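Local coordinates for protein octenoyl-coa reductase/carboxylase (Streptomyces sp., PDB 4A0S) that probably catalyses the NADPH-dependent reductive carboxylation of 2-octenoyl-CoA, supplying an unusual extender unit for cinnabaramide polyketide biosynthesis, at residues Arg5-Gly10 against Val120-Gly125; Val65-Met70 against Val137-Ala142; Gly221-Ile226 against Lys297-Lys302; Leu275-Asp280 against Val289-Lys294. All coordinates share one frame; numbering follows the deposited sequence.

Contact 1: Arg5-Gly10 against Val120-Gly125; sequences RAVLDG and VVVRTG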
# COMPACT_ATOMS: atom_id res chain seq x y z
N ARG A 5 -14.79 -37.46 28.02
CA ARG A 5 -16.19 -37.88 27.98
C ARG A 5 -17.11 -36.65 28.02
O ARG A 5 -18.03 -36.55 27.21
CB ARG A 5 -16.52 -38.84 29.13
CG ARG A 5 -15.90 -40.23 28.98
CD ARG A 5 -16.23 -41.17 30.15
NE ARG A 5 -14.99 -41.67 30.76
CZ ARG A 5 -14.59 -41.40 32.00
NH1 ARG A 5 -15.36 -40.68 32.82
NH2 ARG A 5 -13.43 -41.89 32.45
N ALA A 6 -16.84 -35.72 28.93
CA ALA A 6 -17.60 -34.47 29.02
C ALA A 6 -17.61 -33.73 27.68
O ALA A 6 -18.67 -33.34 27.19
CB ALA A 6 -17.03 -33.57 30.12
N VAL A 7 -16.43 -33.58 27.08
CA VAL A 7 -16.28 -32.90 25.79
C VAL A 7 -17.08 -33.63 24.72
O VAL A 7 -17.88 -33.03 24.02
CB VAL A 7 -14.79 -32.87 25.38
CG1 VAL A 7 -14.64 -32.36 23.97
CG2 VAL A 7 -14.02 -32.01 26.35
N LEU A 8 -16.86 -34.94 24.63
CA LEU A 8 -17.53 -35.78 23.64
C LEU A 8 -19.02 -35.85 23.88
O LEU A 8 -19.79 -36.00 22.94
CB LEU A 8 -16.92 -37.19 23.62
CG LEU A 8 -15.49 -37.25 23.05
CD1 LEU A 8 -14.98 -38.68 22.97
CD2 LEU A 8 -15.39 -36.55 21.67
N ASP A 9 -19.44 -35.72 25.14
CA ASP A 9 -20.86 -35.76 25.47
C ASP A 9 -21.53 -34.41 25.23
O ASP A 9 -22.74 -34.28 25.37
CB ASP A 9 -21.07 -36.27 26.90
CG ASP A 9 -20.65 -37.74 27.07
OD1 ASP A 9 -20.34 -38.40 26.05
OD2 ASP A 9 -20.62 -38.23 28.22
N GLY A 10 -20.73 -33.42 24.82
CA GLY A 10 -21.21 -32.06 24.63
C GLY A 10 -21.69 -31.45 25.94
O GLY A 10 -22.74 -30.80 25.98
N VAL A 120 -12.54 -28.32 21.28
CA VAL A 120 -13.31 -27.74 22.34
C VAL A 120 -12.38 -27.20 23.41
O VAL A 120 -11.46 -27.89 23.86
CB VAL A 120 -14.25 -28.79 22.95
CG1 VAL A 120 -15.08 -28.16 24.01
CG2 VAL A 120 -15.12 -29.42 21.86
N VAL A 121 -12.63 -25.96 23.81
CA VAL A 121 -11.90 -25.37 24.90
C VAL A 121 -12.22 -26.15 26.15
O VAL A 121 -13.39 -26.43 26.44
CB VAL A 121 -12.29 -23.89 25.08
CG1 VAL A 121 -11.58 -23.30 26.26
CG2 VAL A 121 -11.98 -23.11 23.80
N VAL A 122 -11.20 -26.54 26.89
CA VAL A 122 -11.44 -27.22 28.16
C VAL A 122 -10.88 -26.43 29.35
O VAL A 122 -11.42 -26.50 30.46
CB VAL A 122 -10.98 -28.69 28.14
CG1 VAL A 122 -11.84 -29.49 27.17
CG2 VAL A 122 -9.52 -28.80 27.74
N ARG A 123 -9.83 -25.65 29.12
CA ARG A 123 -9.29 -24.78 30.15
C ARG A 123 -8.73 -23.53 29.51
O ARG A 123 -8.26 -23.57 28.39
CB ARG A 123 -8.16 -25.47 30.94
CG ARG A 123 -8.61 -26.67 31.79
CD ARG A 123 -9.39 -26.21 33.01
NE ARG A 123 -9.64 -27.34 33.92
CZ ARG A 123 -10.57 -28.27 33.74
NH1 ARG A 123 -11.37 -28.28 32.67
NH2 ARG A 123 -10.69 -29.23 34.64
N THR A 124 -8.77 -22.43 30.25
CA THR A 124 -8.16 -21.20 29.79
C THR A 124 -7.29 -20.68 30.91
O THR A 124 -7.66 -20.79 32.10
CB THR A 124 -9.20 -20.12 29.46
OG1 THR A 124 -9.88 -19.73 30.66
CG2 THR A 124 -10.22 -20.63 28.46
N GLY A 125 -6.16 -20.10 30.54
CA GLY A 125 -5.29 -19.44 31.50
C GLY A 125 -6.00 -18.21 32.06
O GLY A 125 -6.97 -17.72 31.47
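Val122, which meets Val7 through its side chain, offers its carbonyl oxygen to the guanidinium group of Arg123. Arg123 NH1 donates to Val122 O at 2.8 Å. The bond is nearly straight (165°), with the oxygen in the guanidinium plane, but NH1 stands above the carbonyl plane. Arg123 NH1 also bonds Ile16 O, and Arg123 NH2 bonds Ala19 O, so three backbone oxygens hold the group.

Helix 2-8 rests on strand 117-124 through Val7. This strand belongs to the mixed sheet that runs through the GroES-like region of the enoyl reductase family. Val122 and Arg123 both face Leu66 of the neighbouring strand, a classic beta bulge.

The contact itself is apolar. Val7 places CG1 opposite its backbone N (chi1 172°), and this methyl meets Val120 tip to tip, with Val7 CG1 3.7 Å from Val120 CG2. The other branch crosses Val122 at about a right angle. Here Val7 CG2 lies only 3.4 Å from Val122 CG1, tighter than usual for two methyls. Just beyond, the helix ends in a Schellman motif: Gly10 takes a positive phi (63°), and Gly10 N bonds Val7 O at 3.0 Å.

Contact 2: Val65-Met70 against Val137-Ala142; sequences VLVAVM and VIVHPA. With CO8 (octanoyl-coenzyme A), chain E.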
# COMPACT_ATOMS: atom_id res chain seq x y z
N VAL A 65 -4.73 -21.69 26.17
CA VAL A 65 -5.98 -22.39 26.26
C VAL A 65 -5.69 -23.84 25.99
O VAL A 65 -4.91 -24.16 25.10
CB VAL A 65 -6.99 -21.84 25.24
CG1 VAL A 65 -8.24 -22.64 25.26
CG2 VAL A 65 -7.31 -20.37 25.55
N LEU A 66 -6.29 -24.71 26.79
CA LEU A 66 -6.15 -26.13 26.56
C LEU A 66 -7.36 -26.50 25.76
O LEU A 66 -8.48 -26.26 26.19
CB LEU A 66 -6.12 -26.89 27.87
CG LEU A 66 -5.93 -28.39 27.73
CD1 LEU A 66 -4.57 -28.76 27.11
CD2 LEU A 66 -6.08 -28.94 29.14
N VAL A 67 -7.12 -27.08 24.60
CA VAL A 67 -8.18 -27.47 23.71
C VAL A 67 -8.23 -28.99 23.71
O VAL A 67 -7.19 -29.62 23.59
CB VAL A 67 -7.87 -26.99 22.26
CG1 VAL A 67 -8.89 -27.52 21.26
CG2 VAL A 67 -7.81 -25.48 22.23
N ALA A 68 -9.43 -29.56 23.90
CA ALA A 68 -9.65 -30.98 23.63
C ALA A 68 -9.77 -31.03 22.13
O ALA A 68 -10.75 -30.55 21.57
CB ALA A 68 -10.95 -31.48 24.28
N VAL A 69 -8.76 -31.58 21.48
CA VAL A 69 -8.68 -31.54 20.03
C VAL A 69 -9.58 -32.61 19.42
O VAL A 69 -9.39 -33.81 19.64
CB VAL A 69 -7.25 -31.74 19.55
CG1 VAL A 69 -7.20 -31.70 18.03
CG2 VAL A 69 -6.33 -30.69 20.14
N MET A 70 -10.53 -32.17 18.62
CA MET A 70 -11.48 -33.10 18.02
C MET A 70 -10.92 -33.69 16.75
O MET A 70 -11.03 -34.89 16.52
CB MET A 70 -12.80 -32.39 17.78
CG MET A 70 -13.53 -32.11 19.09
SD MET A 70 -13.95 -33.63 19.97
CE MET A 70 -15.28 -34.20 18.94
N VAL A 137 -13.80 -24.32 18.77
CA VAL A 137 -12.76 -23.51 18.19
C VAL A 137 -12.04 -24.22 17.07
O VAL A 137 -12.05 -25.44 16.97
CB VAL A 137 -11.71 -23.10 19.24
CG1 VAL A 137 -12.34 -22.22 20.33
CG2 VAL A 137 -11.04 -24.32 19.85
N ILE A 138 -11.41 -23.43 16.22
CA ILE A 138 -10.35 -23.94 15.42
C ILE A 138 -9.13 -23.27 15.98
O ILE A 138 -9.22 -22.22 16.62
CB ILE A 138 -10.54 -23.65 13.95
CG1 ILE A 138 -10.87 -22.17 13.75
CG2 ILE A 138 -11.62 -24.58 13.40
CD1 ILE A 138 -10.73 -21.69 12.31
N VAL A 139 -8.00 -23.92 15.80
CA VAL A 139 -6.74 -23.34 16.18
C VAL A 139 -5.99 -23.18 14.88
O VAL A 139 -5.95 -24.12 14.07
CB VAL A 139 -5.96 -24.26 17.12
CG1 VAL A 139 -4.55 -23.71 17.33
CG2 VAL A 139 -6.71 -24.44 18.44
N HIS A 140 -5.44 -21.99 14.68
CA HIS A 140 -4.50 -21.76 13.60
C HIS A 140 -3.09 -21.68 14.17
O HIS A 140 -2.92 -21.54 15.37
CB HIS A 140 -4.88 -20.51 12.78
CG HIS A 140 -4.73 -19.23 13.53
ND1 HIS A 140 -3.52 -18.63 13.74
CD2 HIS A 140 -5.66 -18.42 14.11
CE1 HIS A 140 -3.69 -17.51 14.42
NE2 HIS A 140 -4.98 -17.37 14.66
N PRO A 141 -2.07 -21.82 13.31
CA PRO A 141 -0.72 -22.11 13.79
C PRO A 141 0.12 -20.93 14.27
O PRO A 141 1.22 -21.16 14.78
CB PRO A 141 -0.05 -22.74 12.57
CG PRO A 141 -0.77 -22.12 11.40
CD PRO A 141 -2.21 -22.09 11.87
N ALA A 142 -0.35 -19.70 14.09
CA ALA A 142 0.44 -18.52 14.43
C ALA A 142 0.57 -18.35 15.94
O ALA A 142 -0.29 -17.75 16.58
CB ALA A 142 -0.11 -17.27 13.75
N1A CO8 E . 20.37 -31.43 13.98
C2A CO8 E . 20.35 -30.56 14.99
N3A CO8 E . 20.47 -29.26 14.78
C4A CO8 E . 20.61 -28.80 13.51
C5A CO8 E . 20.63 -29.67 12.43
C6A CO8 E . 20.50 -31.03 12.69
N6A CO8 E . 20.50 -31.91 11.69
N7A CO8 E . 20.76 -28.95 11.32
C8A CO8 E . 20.84 -27.66 11.69
N9A CO8 E . 20.74 -27.57 13.02
C1B CO8 E . 20.77 -26.35 13.88
C2B CO8 E . 22.20 -25.81 14.02
O2B CO8 E . 22.42 -25.34 15.36
C3B CO8 E . 22.18 -24.66 13.02
O3B CO8 E . 23.13 -23.67 13.38
P3B CO8 E . 24.50 -23.66 12.51
O7A CO8 E . 25.72 -23.71 13.59
O8A CO8 E . 24.67 -25.11 11.74
O9A CO8 E . 24.55 -22.53 11.56
C4B CO8 E . 20.76 -24.12 13.15
O4B CO8 E . 19.95 -25.29 13.30
C5B CO8 E . 20.25 -23.50 11.84
O5B CO8 E . 18.87 -23.13 11.99
P1A CO8 E . 18.46 -21.82 12.89
O1A CO8 E . 16.81 -21.71 12.82
O2A CO8 E . 18.89 -21.90 14.33
O3A CO8 E . 19.23 -20.54 12.20
P2A CO8 E . 18.70 -19.53 11.02
O4A CO8 E . 19.96 -19.20 10.10
O5A CO8 E . 18.03 -18.29 11.53
O6A CO8 E . 17.70 -20.41 10.07
CBP CO8 E . 15.66 -20.90 8.78
CCP CO8 E . 16.49 -19.83 9.53
CDP CO8 E . 16.45 -21.21 7.49
CEP CO8 E . 14.33 -20.26 8.40
CAP CO8 E . 15.47 -22.16 9.68
OAP CO8 E . 14.97 -21.85 11.02
C9P CO8 E . 14.62 -23.29 9.03
O9P CO8 E . 15.13 -23.99 8.14
N8P CO8 E . 13.37 -23.47 9.51
C7P CO8 E . 12.48 -24.57 9.04
C6P CO8 E . 11.38 -24.15 8.03
C5P CO8 E . 11.28 -25.24 6.93
O5P CO8 E . 12.25 -25.46 6.20
N4P CO8 E . 10.22 -26.03 6.85
C3P CO8 E . 8.89 -25.90 7.44
C2P CO8 E . 8.03 -25.63 6.20
S1P CO8 E . 7.13 -24.03 6.33
C1' CO8 E . 5.57 -24.67 6.72
O1' CO8 E . 5.19 -25.80 6.36
C2' CO8 E . 4.81 -23.82 7.49
C3' CO8 E . 3.53 -24.12 7.89
C4' CO8 E . 2.81 -23.17 8.64
C5' CO8 E . 3.63 -22.05 9.26
C6' CO8 E . 2.63 -21.27 10.15
C7' CO8 E . 3.28 -20.00 10.61
C8' CO8 E . 2.31 -19.32 11.60
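Val67 lies between Val137 and Val139 and has more surface buried here than either of them. Its two methyls divide the work. Val67 CG1 lies 4.1 Å from Val137 CG2, and Val67 CG2 is also 4.1 Å from Val139 CG2. The side chains of Val67 and Val137 cross obliquely. Those of Val67 and Val139 lie alongside, pointing opposite ways.

Val137 turns CG2 into the crowded position between its backbone N and carbonyl carbon (chi1 -63°), and this is the methyl that touches Val67. All the distances are those of ordinary, unstrained methyl contacts.

Strands 64-73 and 136-139 both pair antiparallel with strand 117-124. The sheet is curled, and these valines meet without direct pairing of their strands. It is part of the GroES-like fold of the enoyl reductase family. Leu184 of strand 184-186 packs on Val137 and Val139 as well.

Past the strand, the segment reaches the acyl pocket. Pro141 CG lies 3.7 Å from C6' of octanoyl-CoA, and Ala142 CB lies 3.8 Å from its terminal carbon C8'. His140 turns its ring edge to Ala142 CB, and its ND1 takes a weak bond from Ala142 N at 3.4 Å. On its other nitrogen, His140 NE2 is hydrogen-bonded to His365 ND1.

Contact 3: Gly221-Ile226 against Lys297-Lys302; sequences GDIVLI and KLVVEK
Val299 has CG1 opposite its backbone N (chi1 -175°) and CG2 opposite its carbonyl carbon, so the two methyls fork toward two different residues of the strand. Val299 CG1 meets Ile223 CG2 at 3.8 Å, and the two side chains pass side by side with opposite headings. Leu225 is extended at its first torsion (chi1 -176°) and bent at the second (chi2 70°). This brings Leu225 CD1 to 3.8 Å from Val299 CG2, at a slant to the valine.

Strand 223-226 is a central strand of the six-stranded parallel sheet, with order 3-2-1-4-5-6, the arrangement of a Rossmann fold. Helix 285-303 belongs to the crossover that leads from edge strand 269-271 back to strand 309-312, next to strand 223-226. Val299 also touches Ile270 of the edge strand and Pro307 in the loop after the helix.

Elsewhere on the helix, Lys297 NZ and Glu301 OE2 form a rather long salt bridge, 3.4 Å, one turn apart. The join between helix and sheet contains only methyl groups from these three residues. It is buried and lacks polar partners across it, so its hold is probably hydrophobic and depends on shape.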
# COMPACT_ATOMS: atom_id res chain seq x y z
N GLY A 221 -10.28 -10.33 -11.39
CA GLY A 221 -9.70 -10.20 -12.71
C GLY A 221 -8.26 -10.67 -12.79
O GLY A 221 -7.75 -10.94 -13.88
N ASP A 222 -7.61 -10.78 -11.64
CA ASP A 222 -6.25 -11.25 -11.59
C ASP A 222 -6.21 -12.70 -12.00
O ASP A 222 -7.08 -13.47 -11.62
CB ASP A 222 -5.69 -11.13 -10.18
CG ASP A 222 -5.09 -9.77 -9.91
OD1 ASP A 222 -4.99 -8.95 -10.86
OD2 ASP A 222 -4.70 -9.54 -8.75
N ILE A 223 -5.20 -13.05 -12.78
CA ILE A 223 -4.94 -14.42 -13.16
C ILE A 223 -3.87 -14.92 -12.21
O ILE A 223 -2.85 -14.28 -12.05
CB ILE A 223 -4.49 -14.52 -14.61
CG1 ILE A 223 -5.65 -14.12 -15.52
CG2 ILE A 223 -4.01 -15.93 -14.92
CD1 ILE A 223 -5.25 -13.57 -16.84
N VAL A 224 -4.13 -16.04 -11.56
CA VAL A 224 -3.22 -16.51 -10.54
C VAL A 224 -2.81 -17.91 -10.91
O VAL A 224 -3.64 -18.82 -10.95
CB VAL A 224 -3.86 -16.52 -9.14
CG1 VAL A 224 -2.85 -16.98 -8.11
CG2 VAL A 224 -4.39 -15.12 -8.77
N LEU A 225 -1.52 -18.07 -11.17
CA LEU A 225 -0.99 -19.37 -11.48
C LEU A 225 -0.70 -20.05 -10.17
O LEU A 225 0.02 -19.52 -9.32
CB LEU A 225 0.29 -19.24 -12.28
CG LEU A 225 0.90 -20.56 -12.76
CD1 LEU A 225 0.02 -21.17 -13.84
CD2 LEU A 225 2.29 -20.30 -13.27
N ILE A 226 -1.28 -21.22 -9.98
CA ILE A 226 -1.15 -21.89 -8.71
C ILE A 226 -0.38 -23.17 -8.93
O ILE A 226 -0.88 -24.10 -9.55
CB ILE A 226 -2.53 -22.19 -8.10
CG1 ILE A 226 -3.33 -20.89 -7.97
CG2 ILE A 226 -2.37 -22.91 -6.75
CD1 ILE A 226 -4.79 -21.07 -7.81
N LYS A 297 3.07 -18.68 -22.32
CA LYS A 297 2.22 -18.86 -23.49
C LYS A 297 0.97 -19.65 -23.12
O LYS A 297 -0.13 -19.25 -23.48
CB LYS A 297 2.98 -19.52 -24.65
CG LYS A 297 2.13 -20.54 -25.43
CD LYS A 297 2.60 -20.77 -26.86
CE LYS A 297 1.77 -19.95 -27.85
NZ LYS A 297 0.28 -20.09 -27.67
N LEU A 298 1.14 -20.76 -22.40
CA LEU A 298 -0.00 -21.56 -21.98
C LEU A 298 -0.98 -20.79 -21.12
O LEU A 298 -2.20 -20.89 -21.31
CB LEU A 298 0.43 -22.80 -21.21
CG LEU A 298 0.67 -24.12 -21.92
CD1 LEU A 298 0.92 -25.17 -20.86
CD2 LEU A 298 -0.52 -24.50 -22.83
N VAL A 299 -0.47 -20.03 -20.14
CA VAL A 299 -1.38 -19.26 -19.30
C VAL A 299 -2.13 -18.24 -20.17
O VAL A 299 -3.33 -18.09 -20.03
CB VAL A 299 -0.68 -18.60 -18.09
CG1 VAL A 299 -1.70 -17.93 -17.19
CG2 VAL A 299 0.10 -19.64 -17.27
N VAL A 300 -1.41 -17.57 -21.07
CA VAL A 300 -2.04 -16.64 -22.02
C VAL A 300 -3.19 -17.32 -22.79
O VAL A 300 -4.27 -16.75 -22.91
CB VAL A 300 -1.01 -16.00 -23.01
CG1 VAL A 300 -1.70 -15.12 -24.06
CG2 VAL A 300 0.05 -15.17 -22.27
N GLU A 301 -2.94 -18.54 -23.28
CA GLU A 301 -3.92 -19.33 -24.03
C GLU A 301 -5.15 -19.62 -23.19
O GLU A 301 -6.28 -19.49 -23.67
CB GLU A 301 -3.37 -20.70 -24.45
CG GLU A 301 -2.11 -20.72 -25.29
CD GLU A 301 -1.80 -22.12 -25.83
OE1 GLU A 301 -2.68 -22.72 -26.48
OE2 GLU A 301 -0.67 -22.61 -25.61
N LYS A 302 -4.92 -20.06 -21.95
CA LYS A 302 -6.00 -20.49 -21.08
C LYS A 302 -6.73 -19.35 -20.42
O LYS A 302 -7.97 -19.35 -20.34
CB LYS A 302 -5.49 -21.45 -20.02
CG LYS A 302 -4.94 -22.70 -20.61
CD LYS A 302 -4.46 -23.67 -19.56
CE LYS A 302 -3.88 -24.91 -20.23
NZ LYS A 302 -4.88 -25.63 -21.08

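Contact 4: Leu275-Asp280 against Val289-Lys294; sequences LGITDD and VETGRK. With CO8 (octanoyl-coenzyme A), chain L.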
# COMPACT_ATOMS: atom_id res chain seq x y z
N LEU A 275 4.20 -29.45 -19.98
CA LEU A 275 5.34 -28.55 -20.09
C LEU A 275 6.65 -29.32 -20.15
O LEU A 275 7.65 -28.79 -20.63
CB LEU A 275 5.38 -27.61 -18.90
CG LEU A 275 4.36 -26.48 -18.86
CD1 LEU A 275 4.16 -26.06 -17.42
CD2 LEU A 275 4.83 -25.32 -19.72
N GLY A 276 6.64 -30.55 -19.66
CA GLY A 276 7.87 -31.32 -19.58
C GLY A 276 8.76 -30.79 -18.48
O GLY A 276 9.98 -30.75 -18.62
N ILE A 277 8.14 -30.36 -17.38
CA ILE A 277 8.90 -29.99 -16.20
C ILE A 277 9.33 -31.26 -15.47
O ILE A 277 8.53 -32.18 -15.25
CB ILE A 277 8.10 -29.03 -15.28
CG1 ILE A 277 7.86 -27.69 -16.00
CG2 ILE A 277 8.84 -28.82 -13.96
CD1 ILE A 277 6.82 -26.79 -15.30
N THR A 278 10.62 -31.33 -15.18
CA THR A 278 11.21 -32.39 -14.38
C THR A 278 12.03 -31.69 -13.29
O THR A 278 12.29 -30.50 -13.41
CB THR A 278 12.11 -33.30 -15.23
OG1 THR A 278 13.07 -32.50 -15.94
CG2 THR A 278 11.29 -34.09 -16.22
N ASP A 279 12.44 -32.41 -12.25
CA ASP A 279 13.08 -31.77 -11.09
C ASP A 279 14.44 -31.15 -11.34
O ASP A 279 14.93 -30.37 -10.52
CB ASP A 279 13.17 -32.74 -9.92
CG ASP A 279 11.84 -33.01 -9.31
OD1 ASP A 279 10.87 -32.34 -9.73
OD2 ASP A 279 11.75 -33.88 -8.42
N ASP A 280 15.04 -31.51 -12.46
CA ASP A 280 16.37 -31.05 -12.80
C ASP A 280 16.28 -29.77 -13.60
O ASP A 280 17.31 -29.15 -13.90
CB ASP A 280 17.11 -32.14 -13.59
CG ASP A 280 16.36 -32.55 -14.84
OD1 ASP A 280 16.19 -31.70 -15.73
OD2 ASP A 280 15.94 -33.72 -14.94
N VAL A 289 14.07 -20.77 -18.99
CA VAL A 289 13.56 -19.67 -19.81
C VAL A 289 12.59 -20.18 -20.88
O VAL A 289 11.46 -19.69 -20.98
CB VAL A 289 14.69 -18.81 -20.43
CG1 VAL A 289 14.13 -17.82 -21.45
CG2 VAL A 289 15.44 -18.06 -19.34
N GLU A 290 13.03 -21.17 -21.65
CA GLU A 290 12.18 -21.77 -22.69
C GLU A 290 10.86 -22.23 -22.08
O GLU A 290 9.79 -21.83 -22.53
CB GLU A 290 12.85 -22.95 -23.37
CG GLU A 290 14.10 -22.63 -24.17
CD GLU A 290 14.88 -23.88 -24.53
OE1 GLU A 290 15.72 -24.31 -23.71
OE2 GLU A 290 14.63 -24.45 -25.61
N THR A 291 10.95 -23.06 -21.04
CA THR A 291 9.79 -23.61 -20.36
C THR A 291 8.92 -22.51 -19.75
O THR A 291 7.70 -22.54 -19.91
CB THR A 291 10.19 -24.64 -19.29
OG1 THR A 291 10.96 -25.68 -19.90
CG2 THR A 291 8.96 -25.25 -18.62
N GLY A 292 9.55 -21.55 -19.08
CA GLY A 292 8.84 -20.39 -18.54
C GLY A 292 8.03 -19.73 -19.64
O GLY A 292 6.85 -19.42 -19.46
N ARG A 293 8.69 -19.52 -20.78
CA ARG A 293 8.05 -18.98 -21.97
C ARG A 293 6.87 -19.83 -22.43
O ARG A 293 5.80 -19.29 -22.70
CB ARG A 293 9.06 -18.83 -23.10
CG ARG A 293 9.99 -17.66 -22.95
CD ARG A 293 11.24 -17.86 -23.76
NE ARG A 293 11.84 -16.59 -24.17
CZ ARG A 293 13.04 -16.48 -24.72
NH1 ARG A 293 13.79 -17.55 -24.93
NH2 ARG A 293 13.49 -15.28 -25.07
N LYS A 294 7.06 -21.15 -22.51
CA LYS A 294 5.96 -22.07 -22.84
C LYS A 294 4.84 -21.94 -21.82
O LYS A 294 3.66 -21.90 -22.18
CB LYS A 294 6.43 -23.53 -22.88
CG LYS A 294 7.35 -23.90 -24.03
CD LYS A 294 7.22 -25.39 -24.36
CE LYS A 294 8.57 -26.12 -24.34
NZ LYS A 294 9.07 -26.37 -22.95
N1A CO8 L . 23.04 -11.61 -31.59
C2A CO8 L . 21.84 -11.37 -32.11
N3A CO8 L . 20.73 -11.64 -31.43
C4A CO8 L . 20.79 -12.17 -30.20
C5A CO8 L . 22.03 -12.43 -29.62
C6A CO8 L . 23.18 -12.13 -30.35
N6A CO8 L . 24.39 -12.36 -29.85
N7A CO8 L . 21.81 -12.94 -28.41
C8A CO8 L . 20.49 -13.01 -28.23
N9A CO8 L . 19.86 -12.54 -29.32
C1B CO8 L . 18.36 -12.43 -29.49
C2B CO8 L . 17.60 -13.75 -29.66
O2B CO8 L . 16.57 -13.59 -30.66
C3B CO8 L . 16.97 -13.98 -28.28
O3B CO8 L . 15.71 -14.63 -28.39
P3B CO8 L . 15.47 -16.09 -27.73
O7A CO8 L . 16.64 -17.03 -28.36
O8A CO8 L . 15.81 -15.93 -26.15
O9A CO8 L . 14.10 -16.59 -27.98
C4B CO8 L . 16.72 -12.56 -27.80
O4B CO8 L . 17.87 -11.81 -28.26
C5B CO8 L . 16.57 -12.55 -26.26
O5B CO8 L . 16.09 -11.28 -25.76
P1A CO8 L . 14.50 -10.86 -25.80
O1A CO8 L . 14.40 -9.46 -24.98
O2A CO8 L . 13.97 -10.75 -27.19
O3A CO8 L . 13.66 -11.99 -24.96
P2A CO8 L . 13.02 -11.76 -23.47
O4A CO8 L . 12.71 -13.25 -22.96
O5A CO8 L . 11.83 -10.86 -23.39
O6A CO8 L . 14.23 -11.26 -22.52
CBP CO8 L . 15.38 -9.83 -20.92
CCP CO8 L . 14.04 -10.23 -21.54
CDP CO8 L . 15.95 -11.06 -20.21
CEP CO8 L . 15.10 -8.70 -19.91
CAP CO8 L . 16.32 -9.36 -22.08
OAP CO8 L . 15.65 -8.38 -22.90
C9P CO8 L . 17.61 -8.72 -21.55
O9P CO8 L . 18.50 -9.40 -21.03
N8P CO8 L . 17.63 -7.40 -21.71
C7P CO8 L . 18.72 -6.54 -21.24
C6P CO8 L . 18.64 -6.48 -19.71
C5P CO8 L . 20.04 -6.24 -19.17
O5P CO8 L . 20.81 -7.19 -18.96
N4P CO8 L . 20.37 -4.97 -18.98
C3P CO8 L . 19.45 -3.85 -19.25
C2P CO8 L . 20.04 -2.60 -18.63
S1P CO8 L . 19.72 -2.48 -16.82
C1' CO8 L . 20.12 -0.81 -16.72
O1' CO8 L . 21.31 -0.48 -16.65
C2' CO8 L . 19.08 0.11 -16.78
C3' CO8 L . 19.30 1.48 -16.71
C4' CO8 L . 18.26 2.42 -16.71
C5' CO8 L . 16.85 1.88 -16.96
C6' CO8 L . 15.86 3.03 -17.23
C7' CO8 L . 14.59 2.43 -17.78
C8' CO8 L . 13.54 3.51 -17.97
O HOH W 1 10.92 -28.32 -19.44
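Ile277 and Thr291 make the closest apolar contact, with Ile277 CG1 3.7 Å from Thr291 CG2. Their side chains cross at a slant. Thr291 swings CG2 opposite its backbone N, which turns this methyl to the loop and leaves OG1 for polar partners. Leu275 runs past Lys294 in the opposite direction, and Leu275 CD2 lies 4.0 Å from Lys294 CB. At the far end of the bent lysine, NZ stands 3.6 Å from Leu275 O.

One water bridges the two segments. It donates to Gly276 O at 2.7 Å and to Thr291 OG1 at 2.7 Å. Thr291 OG1 is also hydrogen-bonded to Arg287 O, one turn back in the helix. Gly276, with positive phi, is the C-prime residue of a Schellman motif, in which Ile277 N bonds the carbonyl oxygen of Arg272; Arg272 is itself an NADP-binding residue.

Ionic contacts lie elsewhere on the helix. Arg293 reaches an octanoyl-CoA with an extended chain, and O8A of the 3'-phosphate sits at its guanidinium edge. Arg293 NH2 donates to O8A at 2.6 Å and NH1 to the same oxygen at 2.9 Å. A weak bond runs from Arg293 NH2 to diphosphate O4A at 3.0 Å. Val289 CG1 sits above one guanidinium face, toward its rim. A leucine at Arg293 would probably leave the 3'-phosphate without this two-nitrogen grip. Arg286 also binds this ligand, as does His91 of the second subunit. The helix thus joins a largely apolar loop contact with one water bridge to a positive site that probably offsets phosphate charge at a subunit boundary.

From the N terminus, contact 1 opens in helix 2-8 and closes at strand 117-124. Contact 2 opens inside that loop, at strand 64-73, and closes beyond it at strand 136-139, so the two cross. They share one curled sheet and touch through backbone bonds between strands 117-124 and 64-73. Later in the chain, on the other side of its centre, contact 3 ties strand 223-226 of the Rossmann sheet to helix 285-303. Contact 4 is nested in the loop that contact 3 closes. It uses an earlier part of the same helix, and Leu298 packs on Leu275 between them. Contacts 2 and 3 have centres about 37 Å apart.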